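Side-chain contacts in bottromycin amidohydrolase (Streptomyces purpureus, PDB 6I5S), which probably cleaves an amide bond in a thiazoline-containing intermediate, as a zinc-dependent amidohydrolase that acts as the gatekeeper of bottromycin biosynthesis: residues F428-G431 with E432-D435; A80-D83 with W84-T87; L437-L440 with R441-A445. All coordinates share one frame; numbering follows the deposited sequence.

Interaction 1 (F428-G431 with E432-D435); sequences FLDG and EDLD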
ATOM      1  N   PHE A 428      -0.904 -20.799  -6.045  1.00 29.49           N
ATOM      2  CA  PHE A 428      -0.444 -20.948  -4.662  1.00 32.28           C
ATOM      3  C   PHE A 428       1.073 -20.883  -4.622  1.00 32.15           C
ATOM      4  O   PHE A 428       1.753 -21.803  -5.077  1.00 35.32           O
ATOM      5  CB  PHE A 428      -0.908 -22.261  -4.043  1.00 29.52           C
ATOM      6  CG  PHE A 428      -0.582 -22.380  -2.551  1.00 32.66           C
ATOM      7  CD1 PHE A 428      -1.204 -21.546  -1.632  1.00 36.58           C
ATOM      8  CD2 PHE A 428       0.321 -23.340  -2.064  1.00 38.91           C
ATOM      9  CE1 PHE A 428      -0.926 -21.631  -0.277  1.00 34.01           C
ATOM     10  CE2 PHE A 428       0.598 -23.429  -0.701  1.00 34.15           C
ATOM     11  CZ  PHE A 428      -0.033 -22.598   0.197  1.00 35.01           C
ATOM     12  N   LEU A 429       1.591 -19.829  -4.022  1.00 28.64           N
ATOM     13  CA  LEU A 429       3.018 -19.677  -3.746  1.00 28.37           C
ATOM     14  C   LEU A 429       3.268 -20.223  -2.350  1.00 33.16           C
ATOM     15  O   LEU A 429       2.859 -19.588  -1.366  1.00 32.93           O
ATOM     16  CB  LEU A 429       3.446 -18.221  -3.814  1.00 30.38           C
ATOM     17  CG  LEU A 429       3.031 -17.434  -5.102  1.00 32.11           C
ATOM     18  CD1 LEU A 429       3.334 -15.976  -4.999  1.00 28.30           C
ATOM     19  CD2 LEU A 429       3.729 -18.087  -6.313  1.00 33.85           C
ATOM     20  N   ASP A 430       3.959 -21.363  -2.247  1.00 34.76           N
ATOM     21  CA  ASP A 430       4.255 -21.911  -0.938  1.00 32.12           C
ATOM     22  C   ASP A 430       5.480 -21.229  -0.329  1.00 35.08           C
ATOM     23  O   ASP A 430       6.072 -20.320  -0.896  1.00 33.59           O
ATOM     24  CB  ASP A 430       4.404 -23.448  -0.980  1.00 32.18           C
ATOM     25  CG  ASP A 430       5.614 -23.937  -1.729  1.00 39.90           C
ATOM     26  OD1 ASP A 430       6.593 -23.211  -1.905  1.00 38.45           O
ATOM     27  OD2 ASP A 430       5.599 -25.117  -2.176  1.00 44.49           O
ATOM     28  N   GLY A 431       5.854 -21.657   0.874  1.00 38.92           N
ATOM     29  CA  GLY A 431       6.902 -20.959   1.594  1.00 39.66           C
ATOM     30  C   GLY A 431       8.229 -21.010   0.876  1.00 36.99           C
ATOM     31  O   GLY A 431       8.993 -20.060   0.907  1.00 39.75           O
ATOM     32  N   GLU A 432       8.517 -22.122   0.193  1.00 38.48           N
ATOM     33  CA  GLU A 432       9.760 -22.187  -0.549  1.00 37.41           C
ATOM     34  C   GLU A 432       9.703 -21.304  -1.772  1.00 33.15           C
ATOM     35  O   GLU A 432      10.710 -20.702  -2.135  1.00 40.02           O
ATOM     36  CB  GLU A 432      10.088 -23.648  -0.937  1.00 53.19           C
ATOM     37  CG  GLU A 432      10.393 -24.534   0.288  1.00 94.10           C
ATOM     38  CD  GLU A 432      11.041 -25.875  -0.060  1.00111.02           C
ATOM     39  OE1 GLU A 432      11.057 -26.239  -1.251  1.00109.66           O
ATOM     40  OE2 GLU A 432      11.535 -26.563   0.862  1.00107.98           O
ATOM     41  N   ASP A 433       8.539 -21.220  -2.427  1.00 33.33           N
ATOM     42  CA  ASP A 433       8.348 -20.252  -3.514  1.00 37.15           C
ATOM     43  C   ASP A 433       8.579 -18.830  -3.024  1.00 32.55           C
ATOM     44  O   ASP A 433       9.193 -18.018  -3.717  1.00 32.70           O
ATOM     45  CB  ASP A 433       6.933 -20.322  -4.064  1.00 37.84           C
ATOM     46  CG  ASP A 433       6.624 -21.643  -4.783  1.00 43.10           C
ATOM     47  OD1 ASP A 433       7.544 -22.242  -5.420  1.00 41.03           O
ATOM     48  OD2 ASP A 433       5.448 -22.064  -4.700  1.00 40.45           O
ATOM     49  N   LEU A 434       8.083 -18.522  -1.835  1.00 33.26           N
ATOM     50  CA  LEU A 434       8.202 -17.150  -1.311  1.00 27.58           C
ATOM     51  C   LEU A 434       9.649 -16.854  -0.958  1.00 29.87           C
ATOM     52  O   LEU A 434      10.168 -15.785  -1.292  1.00 32.44           O
ATOM     53  CB  LEU A 434       7.265 -16.944  -0.121  1.00 30.12           C
ATOM     54  CG  LEU A 434       5.775 -17.082  -0.352  1.00 28.71           C
ATOM     55  CD1 LEU A 434       4.999 -17.083   0.934  1.00 32.27           C
ATOM     56  CD2 LEU A 434       5.274 -15.951  -1.258  1.00 31.61           C
ATOM     57  N   ASP A 435      10.348 -17.819  -0.334  1.00 32.91           N
ATOM     58  CA  ASP A 435      11.763 -17.648  -0.062  1.00 32.59           C
ATOM     59  C   ASP A 435      12.541 -17.407  -1.342  1.00 30.65           C
ATOM     60  O   ASP A 435      13.467 -16.589  -1.369  1.00 34.60           O
ATOM     61  CB  ASP A 435      12.318 -18.904   0.613  1.00 37.64           C
ATOM     62  CG  ASP A 435      11.821 -19.117   2.027  1.00 42.57           C
ATOM     63  OD1 ASP A 435      11.252 -18.225   2.653  1.00 38.01           O
ATOM     64  OD2 ASP A 435      12.069 -20.252   2.545  1.00 48.29           O
TER

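Interaction 2 (A80-D83 with W84-T87); sequences APYD and WYVT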
ATOM      1  N   ALA A  80     -11.893 -31.129  14.421  1.00 65.35           N
ATOM      2  CA  ALA A  80     -10.740 -31.148  13.521  1.00 57.99           C
ATOM      3  C   ALA A  80      -9.805 -29.975  13.796  1.00 59.68           C
ATOM      4  O   ALA A  80     -10.263 -28.827  13.829  1.00 59.41           O
ATOM      5  CB  ALA A  80     -11.190 -31.100  12.069  1.00 56.32           C
ATOM      6  N   PRO A  81      -8.496 -30.201  13.951  1.00 55.79           N
ATOM      7  CA  PRO A  81      -7.579 -29.065  14.120  1.00 59.96           C
ATOM      8  C   PRO A  81      -7.437 -28.262  12.837  1.00 58.13           C
ATOM      9  O   PRO A  81      -7.772 -28.722  11.743  1.00 49.54           O
ATOM     10  CB  PRO A  81      -6.250 -29.710  14.498  1.00 50.57           C
ATOM     11  CG  PRO A  81      -6.332 -31.122  13.993  1.00 57.08           C
ATOM     12  CD  PRO A  81      -7.791 -31.507  14.041  1.00 62.65           C
ATOM     13  N   TYR A  82      -6.929 -27.036  12.984  1.00 47.07           N
ATOM     14  CA  TYR A  82      -6.655 -26.203  11.822  1.00 41.04           C
ATOM     15  C   TYR A  82      -5.319 -26.621  11.216  1.00 40.74           C
ATOM     16  O   TYR A  82      -4.318 -26.743  11.928  1.00 43.63           O
ATOM     17  CB  TYR A  82      -6.596 -24.725  12.197  1.00 46.91           C
ATOM     18  CG  TYR A  82      -7.877 -24.116  12.705  1.00 42.21           C
ATOM     19  CD1 TYR A  82      -8.964 -23.907  11.855  1.00 40.38           C
ATOM     20  CD2 TYR A  82      -7.988 -23.701  14.029  1.00 45.75           C
ATOM     21  CE1 TYR A  82     -10.133 -23.330  12.313  1.00 44.19           C
ATOM     22  CE2 TYR A  82      -9.170 -23.110  14.508  1.00 48.93           C
ATOM     23  CZ  TYR A  82     -10.237 -22.926  13.646  1.00 43.68           C
ATOM     24  OH  TYR A  82     -11.417 -22.341  14.115  1.00 43.49           O
ATOM     25  N   ASP A  83      -5.304 -26.850   9.901  1.00 40.14           N
ATOM     26  CA  ASP A  83      -4.034 -26.981   9.197  1.00 43.66           C
ATOM     27  C   ASP A  83      -3.519 -25.628   8.739  1.00 43.49           C
ATOM     28  O   ASP A  83      -2.320 -25.449   8.515  1.00 39.74           O
ATOM     29  CB  ASP A  83      -4.188 -27.868   7.962  1.00 47.31           C
ATOM     30  CG  ASP A  83      -4.391 -29.335   8.315  1.00 56.72           C
ATOM     31  OD1 ASP A  83      -4.294 -29.693   9.503  1.00 51.62           O
ATOM     32  OD2 ASP A  83      -4.684 -30.104   7.385  1.00 52.94           O
ATOM     33  N   TRP A  84      -4.426 -24.695   8.539  1.00 38.69           N
ATOM     34  CA  TRP A  84      -4.079 -23.395   8.009  1.00 39.57           C
ATOM     35  C   TRP A  84      -4.953 -22.347   8.666  1.00 34.78           C
ATOM     36  O   TRP A  84      -6.121 -22.607   8.989  1.00 38.80           O
ATOM     37  CB  TRP A  84      -4.327 -23.292   6.516  1.00 34.40           C
ATOM     38  CG  TRP A  84      -3.590 -24.170   5.592  1.00 42.03           C
ATOM     39  CD1 TRP A  84      -4.088 -25.246   4.935  1.00 46.12           C
ATOM     40  CD2 TRP A  84      -2.247 -24.003   5.130  1.00 31.54           C
ATOM     41  NE1 TRP A  84      -3.137 -25.773   4.107  1.00 45.52           N
ATOM     42  CE2 TRP A  84      -1.998 -25.024   4.207  1.00 38.44           C
ATOM     43  CE3 TRP A  84      -1.229 -23.101   5.420  1.00 35.59           C
ATOM     44  CZ2 TRP A  84      -0.772 -25.175   3.581  1.00 42.14           C
ATOM     45  CZ3 TRP A  84      -0.018 -23.255   4.779  1.00 34.33           C
ATOM     46  CH2 TRP A  84       0.195 -24.265   3.871  1.00 39.50           C
ATOM     47  N   TYR A  85      -4.390 -21.145   8.807  1.00 37.67           N
ATOM     48  CA  TYR A  85      -5.146 -19.938   9.110  1.00 38.08           C
ATOM     49  C   TYR A  85      -5.016 -19.000   7.917  1.00 31.63           C
ATOM     50  O   TYR A  85      -3.908 -18.830   7.393  1.00 33.38           O
ATOM     51  CB  TYR A  85      -4.589 -19.270  10.363  1.00 34.38           C
ATOM     52  CG  TYR A  85      -4.670 -20.093  11.596  1.00 33.82           C
ATOM     53  CD1 TYR A  85      -5.764 -20.013  12.449  1.00 37.65           C
ATOM     54  CD2 TYR A  85      -3.659 -20.982  11.921  1.00 42.05           C
ATOM     55  CE1 TYR A  85      -5.828 -20.817  13.629  1.00 41.44           C
ATOM     56  CE2 TYR A  85      -3.732 -21.764  13.086  1.00 51.84           C
ATOM     57  CZ  TYR A  85      -4.824 -21.649  13.923  1.00 44.54           C
ATOM     58  OH  TYR A  85      -4.910 -22.429  15.078  1.00 46.77           O
ATOM     59  N   VAL A  86      -6.135 -18.420   7.472  1.00 30.54           N
ATOM     60  CA  VAL A  86      -6.169 -17.697   6.214  1.00 33.67           C
ATOM     61  C   VAL A  86      -6.771 -16.326   6.425  1.00 30.51           C
ATOM     62  O   VAL A  86      -7.811 -16.185   7.074  1.00 36.80           O
ATOM     63  CB  VAL A  86      -6.963 -18.484   5.159  1.00 43.81           C
ATOM     64  CG1 VAL A  86      -7.310 -17.640   3.998  1.00 40.15           C
ATOM     65  CG2 VAL A  86      -6.110 -19.679   4.712  1.00 51.92           C
ATOM     66  N   THR A  87      -6.138 -15.324   5.829  1.00 33.15           N
ATOM     67  CA  THR A  87      -6.705 -13.998   5.685  1.00 31.24           C
ATOM     68  C   THR A  87      -6.921 -13.651   4.215  1.00 27.35           C
ATOM     69  O   THR A  87      -6.278 -14.225   3.332  1.00 30.88           O
ATOM     70  CB  THR A  87      -5.788 -12.924   6.309  1.00 29.81           C
ATOM     71  OG1 THR A  87      -4.582 -12.796   5.542  1.00 34.41           O
ATOM     72  CG2 THR A  87      -5.388 -13.335   7.715  1.00 34.96           C
TER

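Interaction 3 (L437-L440 with R441-A445); sequences LWSL and RLSAA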
ATOM      1  N   LEU A 437      11.501 -16.300  -4.354  1.00 32.41           N
ATOM      2  CA  LEU A 437      11.189 -14.996  -4.953  1.00 30.48           C
ATOM      3  C   LEU A 437      11.872 -13.870  -4.209  1.00 31.40           C
ATOM      4  O   LEU A 437      12.474 -12.982  -4.814  1.00 31.01           O
ATOM      5  CB  LEU A 437       9.675 -14.748  -4.979  1.00 31.27           C
ATOM      6  CG  LEU A 437       8.855 -15.513  -6.036  1.00 36.50           C
ATOM      7  CD1 LEU A 437       7.339 -15.371  -5.825  1.00 33.26           C
ATOM      8  CD2 LEU A 437       9.209 -14.953  -7.346  1.00 33.43           C
ATOM      9  N   TRP A 438      11.841 -13.905  -2.893  1.00 29.89           N
ATOM     10  CA  TRP A 438      12.511 -12.849  -2.135  1.00 29.53           C
ATOM     11  C   TRP A 438      14.022 -12.906  -2.376  1.00 33.20           C
ATOM     12  O   TRP A 438      14.659 -11.884  -2.663  1.00 29.58           O
ATOM     13  CB  TRP A 438      12.155 -12.982  -0.646  1.00 33.36           C
ATOM     14  CG  TRP A 438      12.668 -11.878   0.244  1.00 35.26           C
ATOM     15  CD1 TRP A 438      13.535 -12.023   1.292  1.00 33.89           C
ATOM     16  CD2 TRP A 438      12.350 -10.463   0.187  1.00 29.79           C
ATOM     17  NE1 TRP A 438      13.778 -10.808   1.897  1.00 34.25           N
ATOM     18  CE2 TRP A 438      13.070  -9.836   1.241  1.00 30.89           C
ATOM     19  CE3 TRP A 438      11.530  -9.674  -0.625  1.00 27.86           C
ATOM     20  CZ2 TRP A 438      13.005  -8.462   1.475  1.00 29.43           C
ATOM     21  CZ3 TRP A 438      11.483  -8.296  -0.376  1.00 31.64           C
ATOM     22  CH2 TRP A 438      12.184  -7.734   0.679  1.00 26.20           C
ATOM     23  N   SER A 439      14.619 -14.113  -2.315  1.00 32.41           N
ATOM     24  CA  SER A 439      16.047 -14.229  -2.579  1.00 32.48           C
ATOM     25  C   SER A 439      16.398 -13.688  -3.969  1.00 30.98           C
ATOM     26  O   SER A 439      17.415 -13.000  -4.134  1.00 34.53           O
ATOM     27  CB  SER A 439      16.495 -15.687  -2.396  1.00 36.82           C
ATOM     28  OG  SER A 439      17.791 -15.804  -2.872  1.00 53.54           O
ATOM     29  N   LEU A 440      15.554 -13.961  -4.980  1.00 32.05           N
ATOM     30  CA  LEU A 440      15.859 -13.480  -6.317  1.00 34.46           C
ATOM     31  C   LEU A 440      15.722 -11.962  -6.395  1.00 28.77           C
ATOM     32  O   LEU A 440      16.573 -11.287  -6.987  1.00 35.72           O
ATOM     33  CB  LEU A 440      14.913 -14.122  -7.316  1.00 40.18           C
ATOM     34  CG  LEU A 440      15.144 -13.749  -8.777  1.00 41.07           C
ATOM     35  CD1 LEU A 440      16.484 -14.203  -9.244  1.00 43.86           C
ATOM     36  CD2 LEU A 440      14.062 -14.420  -9.570  1.00 43.37           C
ATOM     37  N   ARG A 441      14.715 -11.427  -5.725  1.00 29.27           N
ATOM     38  CA  ARG A 441      14.533  -9.965  -5.666  1.00 30.16           C
ATOM     39  C   ARG A 441      15.762  -9.292  -5.062  1.00 31.40           C
ATOM     40  O   ARG A 441      16.208  -8.234  -5.525  1.00 31.00           O
ATOM     41  CB  ARG A 441      13.258  -9.640  -4.849  1.00 33.34           C
ATOM     42  CG  ARG A 441      13.388  -8.520  -3.761  1.00 57.93           C
ATOM     43  CD  ARG A 441      13.404  -7.285  -4.408  1.00 62.52           C
ATOM     44  NE  ARG A 441      13.385  -6.106  -3.532  1.00 40.51           N
ATOM     45  CZ  ARG A 441      14.378  -5.259  -3.419  1.00 37.93           C
ATOM     46  NH1 ARG A 441      15.584  -5.527  -3.952  1.00 34.19           N
ATOM     47  NH2 ARG A 441      14.152  -4.136  -2.763  1.00 37.08           N
ATOM     48  N   LEU A 442      16.359  -9.909  -4.037  1.00 33.31           N
ATOM     49  CA  LEU A 442      17.551  -9.323  -3.413  1.00 33.81           C
ATOM     50  C   LEU A 442      18.785  -9.499  -4.290  1.00 32.71           C
ATOM     51  O   LEU A 442      19.543  -8.544  -4.480  1.00 37.33           O
ATOM     52  CB  LEU A 442      17.802  -9.948  -2.024  1.00 32.46           C
ATOM     53  CG  LEU A 442      16.652  -9.745  -1.037  1.00 38.08           C
ATOM     54  CD1 LEU A 442      16.882 -10.602   0.189  1.00 39.45           C
ATOM     55  CD2 LEU A 442      16.511  -8.263  -0.635  1.00 38.07           C
ATOM     56  N   SER A 443      18.995 -10.721  -4.826  1.00 32.59           N
ATOM     57  CA  SER A 443      20.183 -11.000  -5.633  1.00 37.47           C
ATOM     58  C   SER A 443      20.224 -10.114  -6.871  1.00 36.82           C
ATOM     59  O   SER A 443      21.287  -9.621  -7.251  1.00 41.37           O
ATOM     60  CB  SER A 443      20.224 -12.483  -6.081  1.00 44.72           C
ATOM     61  OG  SER A 443      20.158 -13.358  -5.004  1.00 73.32           O
ATOM     62  N   ALA A 444      19.065  -9.884  -7.490  1.00 38.40           N
ATOM     63  CA  ALA A 444      18.991  -9.062  -8.688  1.00 42.58           C
ATOM     64  C   ALA A 444      19.419  -7.637  -8.423  1.00 43.24           C
ATOM     65  O   ALA A 444      19.950  -6.975  -9.317  1.00 42.56           O
ATOM     66  CB  ALA A 444      17.566  -9.081  -9.240  1.00 48.02           C
ATOM     67  N   ALA A 445      19.214  -7.153  -7.208  1.00 41.45           N
ATOM     68  CA  ALA A 445      19.654  -5.831  -6.809  1.00 41.35           C
ATOM     69  C   ALA A 445      21.079  -5.826  -6.283  1.00 37.48           C
ATOM     70  O   ALA A 445      21.613  -4.760  -5.978  1.00 47.27           O
ATOM     71  CB  ALA A 445      18.710  -5.286  -5.755  1.00 47.49           C
TER

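Interaction 1 (F428-G431 with E432-D435)
D430 and D433 exchange hydrogen bonds at the start of a helix, each carboxylate taking the backbone N-H of the other residue, and this reciprocity defines a capping box. D430 holds the N-cap position and brings OD1 to 2.8 Å from D433 N; the N-H angle of 168° makes this a nearly straight bond. In return, D433 OD2 accepts from D430 N at 3.0 Å, on the anti side of the carboxylate and somewhat out of its plane. The two side chains run roughly perpendicular to each other, yet their carboxylate planes differ by just 14°. The two capping bonds bring D430 OD1 and D433 OD2 to 3.2 Å, two acceptors of like charge, a repulsion probably offset by the salt bridge from R34 to D433 OD2. The first torsion of D430 (chi1 68°) sets CG between its own N and carbonyl carbon, which turns OD1 toward the first helical turn. Backbone bonds continue that turn: L434 N reaches D430 O at 2.9 Å, and D435 N reaches G431 O. Just outside the box, L429 CB meets L434 CD2 at 3.9 Å, an apolar touch between the residue before the N-cap and the fourth after it, the positions of a hydrophobic staple. Strand 427-430 pairs antiparallel with strand 421-424, where L429 rests on V424, while F428 sets its ring edge-to-face with F404 of strand 402-405; helix 431-444 follows in the chain, with L434 of its first turn packed on V422.

Interaction 2 (A80-D83 with W84-T87)
Y82 lays its CB over one face of the Y85 ring, a CH-pi contact with CB 4.3 Å from the ring centroid and 24° off the ring normal. The approach is offset toward the rim, so the CE1, CZ and OH end of Y85 does the touching, against CB and CD2 of Y82: Y82 CD2 lies 3.5 Å from Y85 OH and 3.6 Å from Y85 CE1. The rings themselves meet obliquely, with centroids 5.1 Å apart and planes at 46°. Both tyrosines place CG opposite their own carbonyl carbon (chi1 near -60° in both), and the side chains cross at about a right angle. Residues three apart in a regular strand would project to opposite sides; here the helical backbone of D83 between extended neighbours turns the chain, allowing the two tyrosines to meet. That turn is where the loop ends and strand 84-95 begins, the strand that pairs in parallel with strand 43-45 and antiparallel with strand 402-405 and leads to the zinc ligands H94 and H96. A pair of metal histidines at the end of a strand is consistent with the amidohydrolase superfamily. W84 sets its CB bond away from the loop, yet its ring stays close to the preceding peptide: D83 O sits over one indole face, 3.4 Å from W84 CG. The same carbonyl oxygen accepts a hydrogen bond from R406 NH1, and R406 also makes a cation-pi contact with W84, so one arginine serves both groups. Outside the tyrosine pair, H408 meets the Y85 ring edge-to-face, and Y82 OH is hydrogen-bonded to A54 O.

Interaction 3 (L437-L440 with R441-A445)
W438 is overlapped on one indole face by L442, whose CD1 stands 3.9 Å from the centroid of the five-membered ring and 27° off its normal, a CH-pi contact. The pair is four residues apart in helix 431-444, about one turn of an alpha-helix. L442 CD1 comes to 3.5 Å from W438 NE1, while CD2 reaches toward CZ2 on the six-membered ring. R441 runs alongside the same indole, pointing the same way: its CG lies 3.8 Å from W438 CE3. Its first torsion departs from a staggered position, and its guanidinium plane stands steeply to the indole, 68° from it, with NH1 hydrogen-bonded to A295 O. H109 and W452 meet the indole edge-to-face. An alanine at W438 would remove the indole, and would probably open a gap beside H109 and W452 while leaving L442 CD1 and R441 CG without their packing surface. Backbone bonds of the same spacing underlie these contacts, R441 N to L437 O and L442 N to W438 O. On another side of the helix, S443 grips S439 O twice, through its N at 2.9 Å and its OG, also 2.9 Å from S439 O; the hydroxyl donates from above the carbonyl plane, 41° out of it.

Interactions 1 and 3 share helix 431-444: interaction 1 caps its start, interaction 3 packs its later turns, and their centres are 14 Å apart. L429 CD1 touches L437 CD1 at 4.1 Å, joining strand to helix. Interactions 1 and 2 both reach the same sheet, through strands 427-430 and 84-95; their centres are 18 Å apart, and they meet where F428 CZ packs 4.0 Å from W84 CH2. Interactions 2 and 3 do not touch; their nearest atoms are about 15 Å apart. None of the three includes a zinc ligand. The closest tie along the chain is through interaction 2, whose strand 84-95 carries H94 and leads on to H96.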